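Local coordinates for protein acyl-CoA thioester hydrolase ybgC (Escherichia coli K-12, PDB 3GRH) that is a putative thioesterase of the outer membrane, built on the pectinesterase beta-helix but neither binding pectin nor showing pectinesterase activity, at residues 120-125 and 174-179. Residues are numbered along the deposited sequence; the frame is centred on the assembly and turned at random.
Sequences TVYVPA and WYMYDS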
ATOM      1  N   THR A 120      -0.254 -18.366   2.249  1.00  8.80           N
ATOM      2  CA  THR A 120      -0.164 -17.156   2.997  1.00  7.98           C
ATOM      3  C   THR A 120       1.158 -17.026   3.725  1.00  8.24           C
ATOM      4  O   THR A 120       1.791 -18.029   4.089  1.00  8.96           O
ATOM      5  CB  THR A 120      -1.314 -17.081   4.009  1.00  8.73           C
ATOM      6  OG1 THR A 120      -1.318 -18.268   4.797  1.00  9.43           O
ATOM      7  CG2 THR A 120      -2.679 -16.838   3.354  1.00 13.19           C
ATOM      8  N   VAL A 121       1.520 -15.772   4.068  1.00  7.16           N
ATOM      9  CA  VAL A 121       2.685 -15.516   4.951  1.00  8.01           C
ATOM     10  C   VAL A 121       2.128 -14.475   5.906  1.00  9.46           C
ATOM     11  O   VAL A 121       1.781 -13.358   5.512  1.00  9.38           O
ATOM     12  CB  VAL A 121       3.842 -14.933   4.198  1.00  9.32           C
ATOM     13  CG1 VAL A 121       4.968 -14.561   5.153  1.00  9.24           C
ATOM     14  CG2 VAL A 121       4.361 -15.885   3.130  1.00  9.53           C
ATOM     15  N   TYR A 122       2.060 -14.834   7.166  1.00  7.98           N
ATOM     16  CA  TYR A 122       1.609 -13.926   8.234  1.00  7.89           C
ATOM     17  C   TYR A 122       2.812 -13.650   9.122  1.00  8.75           C
ATOM     18  O   TYR A 122       3.472 -14.573   9.638  1.00  9.83           O
ATOM     19  CB  TYR A 122       0.560 -14.593   9.051  1.00  7.61           C
ATOM     20  CG  TYR A 122      -0.827 -14.728   8.454  1.00  8.85           C
ATOM     21  CD1 TYR A 122      -1.128 -14.277   7.159  1.00  7.82           C
ATOM     22  CD2 TYR A 122      -1.785 -15.399   9.148  1.00 10.70           C
ATOM     23  CE1 TYR A 122      -2.367 -14.455   6.610  1.00  9.73           C
ATOM     24  CE2 TYR A 122      -3.003 -15.587   8.588  1.00 12.29           C
ATOM     25  CZ  TYR A 122      -3.290 -15.079   7.371  1.00 10.50           C
ATOM     26  OH  TYR A 122      -4.586 -15.256   6.828  1.00 15.18           O
ATOM     27  N   VAL A 123       3.143 -12.363   9.255  1.00  8.86           N
ATOM     28  CA  VAL A 123       4.334 -11.960  10.046  1.00  8.41           C
ATOM     29  C   VAL A 123       3.793 -11.226  11.251  1.00  9.84           C
ATOM     30  O   VAL A 123       3.262 -10.144  11.127  1.00  9.36           O
ATOM     31  CB  VAL A 123       5.297 -11.047   9.284  1.00  9.49           C
ATOM     32  CG1 VAL A 123       6.616 -10.870  10.058  1.00 10.86           C
ATOM     33  CG2 VAL A 123       5.664 -11.675   7.920  1.00 10.90           C
ATOM     34  N   PRO A 124       3.909 -11.799  12.425  1.00  8.21           N
ATOM     35  CA  PRO A 124       3.297 -11.181  13.606  1.00  9.54           C
ATOM     36  C   PRO A 124       4.082 -10.058  14.189  1.00  9.32           C
ATOM     37  O   PRO A 124       5.242  -9.811  13.848  1.00  9.58           O
ATOM     38  CB  PRO A 124       3.209 -12.379  14.578  1.00 11.59           C
ATOM     39  CG  PRO A 124       4.324 -13.181  14.203  1.00 12.41           C
ATOM     40  CD  PRO A 124       4.398 -13.155  12.750  1.00 10.86           C
ATOM     41  N   ALA A 125       3.382  -9.283  14.999  1.00  9.59           N
ATOM     42  CA  ALA A 125       4.061  -8.307  15.843  1.00 10.85           C
ATOM     43  C   ALA A 125       5.076  -9.059  16.717  1.00 12.95           C
ATOM     44  O   ALA A 125       4.828 -10.168  17.205  1.00 14.83           O
ATOM     45  CB  ALA A 125       3.040  -7.542  16.670  1.00 11.47           C
ATOM     46  N   TRP A 174      -0.798 -17.340  15.212  1.00 15.34           N
ATOM     47  CA  TRP A 174      -2.147 -17.815  15.558  1.00 15.52           C
ATOM     48  C   TRP A 174      -3.162 -16.711  15.755  1.00 16.41           C
ATOM     49  O   TRP A 174      -4.298 -16.847  15.302  1.00 16.15           O
ATOM     50  CB  TRP A 174      -2.110 -18.663  16.834  1.00 16.56           C
ATOM     51  CG  TRP A 174      -3.481 -19.157  17.217  1.00 15.98           C
ATOM     52  CD1 TRP A 174      -4.209 -18.770  18.241  1.00 17.87           C
ATOM     53  CD2 TRP A 174      -4.287 -20.063  16.452  1.00 17.65           C
ATOM     54  NE1 TRP A 174      -5.423 -19.427  18.241  1.00 18.98           N
ATOM     55  CE2 TRP A 174      -5.497 -20.216  17.126  1.00 18.10           C
ATOM     56  CE3 TRP A 174      -4.091 -20.755  15.259  1.00 16.85           C
ATOM     57  CZ2 TRP A 174      -6.510 -21.042  16.653  1.00 19.66           C
ATOM     58  CZ3 TRP A 174      -5.092 -21.603  14.808  1.00 18.37           C
ATOM     59  CH2 TRP A 174      -6.273 -21.713  15.480  1.00 17.81           C
ATOM     60  N   TYR A 175      -2.784 -15.662  16.489  1.00 15.80           N
ATOM     61  CA  TYR A 175      -3.752 -14.631  16.803  1.00 15.66           C
ATOM     62  C   TYR A 175      -4.305 -14.010  15.516  1.00 15.23           C
ATOM     63  O   TYR A 175      -5.468 -13.568  15.468  1.00 16.62           O
ATOM     64  CB  TYR A 175      -3.161 -13.608  17.749  1.00 16.19           C
ATOM     65  CG  TYR A 175      -2.240 -12.611  17.129  1.00 17.14           C
ATOM     66  CD1 TYR A 175      -2.715 -11.386  16.701  1.00 17.65           C
ATOM     67  CD2 TYR A 175      -0.882 -12.845  17.073  1.00 18.86           C
ATOM     68  CE1 TYR A 175      -1.871 -10.485  16.089  1.00 17.07           C
ATOM     69  CE2 TYR A 175       0.005 -11.910  16.508  1.00 19.88           C
ATOM     70  CZ  TYR A 175      -0.485 -10.721  16.024  1.00 17.68           C
ATOM     71  OH  TYR A 175       0.390  -9.828  15.455  1.00 14.69           O
ATOM     72  N   MET A 176      -3.446 -13.915  14.495  1.00 15.97           N
ATOM     73  CA  MET A 176      -3.816 -13.361  13.163  1.00 14.21           C
ATOM     74  C   MET A 176      -4.814 -14.287  12.455  1.00 15.00           C
ATOM     75  O   MET A 176      -5.921 -13.880  12.067  1.00 15.55           O
ATOM     76  CB  MET A 176      -2.565 -13.163  12.318  1.00 14.39           C
ATOM     77  CG  MET A 176      -1.691 -12.074  12.883  1.00 13.66           C
ATOM     78  SD  MET A 176      -0.053 -11.889  12.163  1.00 14.96           S
ATOM     79  CE  MET A 176      -0.477 -11.116  10.610  1.00 13.53           C
ATOM     80  N   TYR A 177      -4.459 -15.563  12.349  1.00 15.21           N
ATOM     81  CA  TYR A 177      -5.294 -16.542  11.717  1.00 14.77           C
ATOM     82  C   TYR A 177      -6.600 -16.645  12.436  1.00 14.70           C
ATOM     83  O   TYR A 177      -7.641 -16.676  11.789  1.00 16.21           O
ATOM     84  CB  TYR A 177      -4.602 -17.866  11.698  1.00 15.26           C
ATOM     85  CG  TYR A 177      -5.445 -18.946  11.108  1.00 14.79           C
ATOM     86  CD1 TYR A 177      -5.598 -19.012   9.713  1.00 16.02           C
ATOM     87  CD2 TYR A 177      -6.129 -19.831  11.899  1.00 14.14           C
ATOM     88  CE1 TYR A 177      -6.400 -19.965   9.147  1.00 17.22           C
ATOM     89  CE2 TYR A 177      -6.899 -20.785  11.342  1.00 17.37           C
ATOM     90  CZ  TYR A 177      -7.023 -20.859   9.967  1.00 15.99           C
ATOM     91  OH  TYR A 177      -7.879 -21.880   9.480  1.00 19.20           O
ATOM     92  N   ASP A 178      -6.557 -16.693  13.759  1.00 15.52           N
ATOM     93  CA  ASP A 178      -7.782 -16.915  14.573  1.00 16.51           C
ATOM     94  C   ASP A 178      -8.771 -15.771  14.462  1.00 17.99           C
ATOM     95  O   ASP A 178      -9.967 -15.978  14.469  1.00 20.38           O
ATOM     96  CB  ASP A 178      -7.392 -17.102  16.020  1.00 17.48           C
ATOM     97  CG  ASP A 178      -8.468 -17.704  16.865  1.00 19.77           C
ATOM     98  OD1 ASP A 178      -9.280 -18.529  16.388  1.00 24.34           O
ATOM     99  OD2 ASP A 178      -8.442 -17.326  18.050  1.00 23.51           O
ATOM    100  N   SER A 179      -8.288 -14.558  14.300  1.00 18.94           N
ATOM    101  CA  SER A 179      -9.188 -13.409  14.099  1.00 20.91           C
ATOM    102  C   SER A 179     -10.037 -13.502  12.841  1.00 22.82           C
ATOM    103  O   SER A 179     -11.146 -12.924  12.751  1.00 25.24           O
ATOM    104  CB  SER A 179      -8.416 -12.069  14.100  1.00 20.73           C
ATOM    105  OG  SER A 179      -7.590 -11.888  12.951  1.00 24.72           O
TER
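Tyr122 and Met176 run past one another head to tail, the CB of each directed across the contact. Met176 bends at its thioether, which brings CE to 3.9 Å from CB of Tyr122. Its SD sits 3.7 Å from CA of Pro124. The Tyr122 ring lies along the helix backbone and offers its edge: CE2 is 4.0 Å from CA of Tyr177. On the other side of Met176 comes Tyr175, whose chi1 of 78° carries the hydroxyl to the chain just beyond the strand; CG of Met176 rests over one face of that ring, toward the rim. CE2 of Tyr175 meets CB of Pro124 obliquely at 3.8 Å. Tyr175 OH accepts a nearly straight hydrogen bond from N of Ala125, 3.1 Å long. The same hydroxyl bonds to Gln199 OE1. A phenylalanine in place of Tyr175 would probably leave the Ala125 N-H and Gln199 OE1 without their shared partner. The contact joins helix 174-181 to strand 115-123 of the parallel beta-helix; Trp197, on neighbouring strand 196-198, meets Tyr122 edge-to-face, and Trp157 and Val161 of helix 154-161 touch Tyr122 and Tyr177 respectively.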